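Local coordinates for listeria nuclear targeted protein A (Listeria monocytogenes, PDB 4CIH) that enters the host cell nucleus as a virulence factor and relieves repression of interferon-stimulated genes by blocking recruitment of the chromatin repressor BAHD1, at residues A81-K84 with I85-W89; S90-K93 with I94-Q98. The protein carries 2 engineered substitutions. One frame throughout, in Å; residues are numbered along the deposited sequence.

Interaction 1 of 2, residues A81-K84 with I85-W89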
# COMPACT_ATOMS: atom_id res chain seq x y z
N ALA A 81 -5.17 5.62 14.98
CA ALA A 81 -4.19 4.57 15.11
C ALA A 81 -4.08 3.86 13.79
O ALA A 81 -2.97 3.76 13.24
CB ALA A 81 -4.61 3.59 16.20
N PHE A 82 -5.23 3.44 13.25
CA PHE A 82 -5.36 2.76 11.96
C PHE A 82 -4.88 3.58 10.77
O PHE A 82 -4.21 3.07 9.86
CB PHE A 82 -6.84 2.35 11.73
CG PHE A 82 -7.18 2.12 10.29
CD1 PHE A 82 -6.68 1.01 9.62
CD2 PHE A 82 -8.00 3.02 9.60
CE1 PHE A 82 -6.95 0.80 8.28
CE2 PHE A 82 -8.30 2.79 8.28
CZ PHE A 82 -7.76 1.70 7.62
N LYS A 83 -5.27 4.85 10.75
CA LYS A 83 -4.83 5.74 9.68
C LYS A 83 -3.31 5.84 9.78
O LYS A 83 -2.61 5.85 8.76
CB LYS A 83 -5.53 7.11 9.80
CG LYS A 83 -4.93 8.30 9.03
CD LYS A 83 -3.91 9.13 9.79
CE LYS A 83 -3.50 10.39 8.99
NZ LYS A 83 -3.98 11.68 9.56
N LYS A 84 -2.81 5.96 11.02
CA LYS A 84 -1.41 6.32 11.29
C LYS A 84 -0.53 5.21 10.78
O LYS A 84 0.50 5.45 10.16
CB LYS A 84 -1.20 6.51 12.80
CG LYS A 84 0.26 6.45 13.22
CD LYS A 84 0.42 6.85 14.68
CE LYS A 84 1.82 6.54 15.14
NZ LYS A 84 1.74 5.62 16.32
N ILE A 85 -0.95 3.98 11.06
CA ILE A 85 -0.30 2.81 10.52
C ILE A 85 -0.60 2.71 9.02
O ILE A 85 0.33 2.71 8.21
CB ILE A 85 -0.73 1.53 11.25
CG1 ILE A 85 0.04 0.32 10.75
CG2 ILE A 85 -2.23 1.30 11.14
CD1 ILE A 85 1.09 -0.15 11.71
N PHE A 86 -1.87 2.65 8.66
CA PHE A 86 -2.24 2.46 7.25
C PHE A 86 -1.51 3.45 6.34
O PHE A 86 -1.14 3.12 5.24
CB PHE A 86 -3.75 2.57 7.10
CG PHE A 86 -4.24 2.64 5.68
CD1 PHE A 86 -4.09 3.80 4.93
CD2 PHE A 86 -4.92 1.57 5.12
CE1 PHE A 86 -4.57 3.87 3.64
CE2 PHE A 86 -5.38 1.62 3.83
CZ PHE A 86 -5.21 2.77 3.08
N LYS A 87 -1.23 4.65 6.84
CA LYS A 87 -0.49 5.64 6.06
C LYS A 87 0.92 5.14 5.93
O LYS A 87 1.50 5.16 4.83
CB LYS A 87 -0.53 7.05 6.69
CG LYS A 87 -0.95 8.16 5.70
CD LYS A 87 -0.65 9.61 6.15
CE LYS A 87 -0.04 10.41 5.02
NZ LYS A 87 1.14 11.27 5.39
N GLU A 88 1.47 4.64 7.03
CA GLU A 88 2.83 4.10 7.00
C GLU A 88 2.93 2.77 6.20
O GLU A 88 3.88 2.60 5.44
CB GLU A 88 3.37 3.89 8.42
CG GLU A 88 4.09 5.04 9.15
CD GLU A 88 3.95 4.80 10.65
OE1 GLU A 88 3.46 3.70 10.91
OE2 GLU A 88 4.24 5.66 11.53
N TRP A 89 2.00 1.84 6.44
CA TRP A 89 1.88 0.53 5.75
C TRP A 89 1.65 0.62 4.20
O TRP A 89 2.37 -0.01 3.41
CB TRP A 89 0.73 -0.25 6.44
CG TRP A 89 0.47 -1.66 5.97
CD1 TRP A 89 1.04 -2.79 6.45
CD2 TRP A 89 -0.43 -2.07 4.92
NE1 TRP A 89 0.57 -3.88 5.76
CE2 TRP A 89 -0.32 -3.46 4.81
CE3 TRP A 89 -1.30 -1.38 4.07
CZ2 TRP A 89 -1.09 -4.19 3.91
CZ3 TRP A 89 -2.03 -2.09 3.17
CH2 TRP A 89 -1.92 -3.49 3.08

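Interaction 2 of 2, residues S90-K93 with I94-Q98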
# COMPACT_ATOMS: atom_id res chain seq x y z
N SER A 90 0.68 1.42 3.77
CA SER A 90 0.42 1.71 2.33
C SER A 90 1.54 2.40 1.54
O SER A 90 1.82 2.03 0.38
CB SER A 90 -0.78 2.61 2.27
OG SER A 90 -0.43 3.85 2.89
N GLU A 91 2.15 3.44 2.11
CA GLU A 91 3.23 4.06 1.39
C GLU A 91 4.26 3.00 1.09
O GLU A 91 4.48 2.65 -0.07
CB GLU A 91 3.83 5.24 2.16
CG GLU A 91 3.39 6.59 1.63
CD GLU A 91 3.80 6.87 0.20
OE1 GLU A 91 4.99 6.69 -0.15
OE2 GLU A 91 2.95 7.31 -0.59
N PHE A 92 4.84 2.47 2.15
CA PHE A 92 5.90 1.48 2.08
C PHE A 92 5.78 0.51 0.88
O PHE A 92 6.74 0.27 0.11
CB PHE A 92 5.87 0.70 3.39
CG PHE A 92 6.80 -0.46 3.41
CD1 PHE A 92 8.18 -0.26 3.43
CD2 PHE A 92 6.32 -1.74 3.38
CE1 PHE A 92 9.05 -1.33 3.45
CE2 PHE A 92 7.18 -2.82 3.40
CZ PHE A 92 8.55 -2.62 3.42
N LYS A 93 4.58 -0.02 0.73
CA LYS A 93 4.23 -0.94 -0.33
C LYS A 93 4.19 -0.19 -1.63
O LYS A 93 4.55 -0.69 -2.69
CB LYS A 93 2.83 -1.49 -0.07
CG LYS A 93 2.74 -2.35 1.18
CD LYS A 93 2.16 -3.74 0.91
CE LYS A 93 3.12 -4.83 1.39
NZ LYS A 93 2.46 -6.08 1.87
N ILE A 94 3.78 1.05 -1.58
CA ILE A 94 3.87 1.78 -2.81
C ILE A 94 5.34 2.04 -3.13
O ILE A 94 5.85 1.58 -4.15
CB ILE A 94 3.10 3.06 -2.72
CG1 ILE A 94 1.62 2.70 -2.81
CG2 ILE A 94 3.60 4.03 -3.75
CD1 ILE A 94 0.71 3.72 -2.15
N GLU A 95 6.01 2.79 -2.26
CA GLU A 95 7.39 3.11 -2.51
C GLU A 95 8.05 1.84 -3.01
O GLU A 95 8.58 1.80 -4.14
CB GLU A 95 8.03 3.63 -1.22
CG GLU A 95 9.36 4.36 -1.37
CD GLU A 95 9.42 5.39 -2.49
OE1 GLU A 95 8.41 6.07 -2.76
OE2 GLU A 95 10.51 5.55 -3.09
N ARG A 96 7.96 0.77 -2.23
CA ARG A 96 8.71 -0.44 -2.57
C ARG A 96 8.49 -0.98 -3.98
O ARG A 96 9.44 -1.43 -4.61
CB ARG A 96 8.59 -1.53 -1.49
CG ARG A 96 9.74 -2.51 -1.55
CD ARG A 96 9.59 -3.65 -0.57
NE ARG A 96 8.49 -4.53 -0.97
CZ ARG A 96 7.93 -5.38 -0.14
NH1 ARG A 96 8.37 -5.44 1.11
NH2 ARG A 96 6.95 -6.17 -0.57
N ILE A 97 7.26 -0.93 -4.49
CA ILE A 97 7.07 -1.20 -5.91
C ILE A 97 7.80 -0.17 -6.76
O ILE A 97 8.73 -0.51 -7.49
CB ILE A 97 5.59 -1.28 -6.33
CG1 ILE A 97 4.93 -2.47 -5.66
CG2 ILE A 97 5.50 -1.49 -7.84
CD1 ILE A 97 3.44 -2.32 -5.50
N GLN A 98 7.37 1.09 -6.65
CA GLN A 98 8.08 2.19 -7.30
C GLN A 98 9.57 1.93 -7.42
O GLN A 98 10.18 2.03 -8.48
CB GLN A 98 7.86 3.47 -6.48
CG GLN A 98 8.36 4.73 -7.16
CD GLN A 98 7.66 4.98 -8.48
OE1 GLN A 98 6.52 5.43 -8.51
NE2 GLN A 98 8.35 4.67 -9.59

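Interaction 1 of 2, residues A81-K84 with I85-W89
With CG trans to the backbone N in both residues (chi1 159° for Phe-82, 169° for Phe-86), the two phenylalanines one helical turn apart leave the helix side by side and point the same way. The beta carbon of Phe-86 lies over one face of the Phe-82 ring, displaced toward its rim and 4.2 Å from the ring centroid, a CH-pi contact. Beyond it the rings meet obliquely, planes 53° apart, with Phe-82 CZ 3.8 Å from Phe-86 CD2. One residue further on, Lys-83 and Lys-87 repeat the parallel course: Lys-83 CE lies 4.1 Å from Lys-87 CD. Their charged ends diverge, Lys-83 NZ standing 6.6 Å from Lys-87 NZ, and Lys-83 NZ hydrogen-bonds to Ser-72 OG. The backbone pairing is regular at Ile-85 N to Ala-81 O, 3.0 Å, but weak at Glu-88 N to Lys-84 O, 3.4 Å. Ile-12 and Leu-16 of helix 8-34 receive the two phenylalanines. Within residues 81-89 the chemistry thus gives the bundle interior a buried aromatic pair held by dispersion and CH-pi contact, while the lysines, partly or fully exposed, pack through their hydrocarbon and keep their charges apart.

Interaction 2 of 2, residues S90-K93 with I94-Q98
Residues Ser-90 to Gln-98 continue an alpha-helix through i to i+4 bonds, of which Arg-96 N to Phe-92 O measures 2.7 Å, whereas Ile-97 N to Lys-93 O is longer, 3.3 Å. The pairing of Phe-92 with Arg-96 is the main side-chain contact. Phe-92 CZ lies 3.6 Å from Arg-96 NH1, and the ring and guanidinium planes are 74° apart, so the two flat groups meet steeply inclined rather than stacked. The arginine chain reaches the ring by running out straight as far as CD and then bending at chi3 (69°). Ile-94 instead lies back along the preceding turn: CG1, trans to its own carbonyl carbon (chi1 -75°), brings Ile-94 CD1 to 3.2 Å from Ser-90 O. Ile-97 does likewise, its CD1 3.4 Å from Lys-93 O. Around them, Tyr-118 meets Phe-92 edge-to-face, Phe-19 of helix 8-34 touches Ile-94, and Ile-49 and Met-56 of helix 42-63 touch Ile-97. Glu-91 OE1 and Glu-95 OE1 are 4.3 Å apart, a proximity of like charges that would be expected to raise the affinity of one carboxylate for a proton. Lys-93 NZ and Arg-96 NH2, 5.1 Å apart, each form a long, weak ion pair with Glu-23, which probably balances part of their charge beside isoleucines buried in the bundle core.

How the interactions relate
Interactions 1 and 2 are consecutive lengths of helix 77-103 in the four-helical up-and-down bundle, with centres 13 Å apart and segments that adjoin in sequence. The Ser-90 hydroxyl, in interaction 2, bridges the junction: Phe-86 O of interaction 1 is its strongest partner, with Lys-87 O and Gln-60 OE1 of helix 42-63 also in hydrogen-bonding reach. Interaction 1 is partly buried, with three of eight touching residues buried, and interaction 2 is buried, with five of eight. Their centres lie about 10 Å and 6 Å from the centre of the chain. Both lengths pack on helices 8-34, 42-63 and 121-139, whereas helix 109-117 is met at 90-98, through Phe-92, Glu-95 and Arg-96.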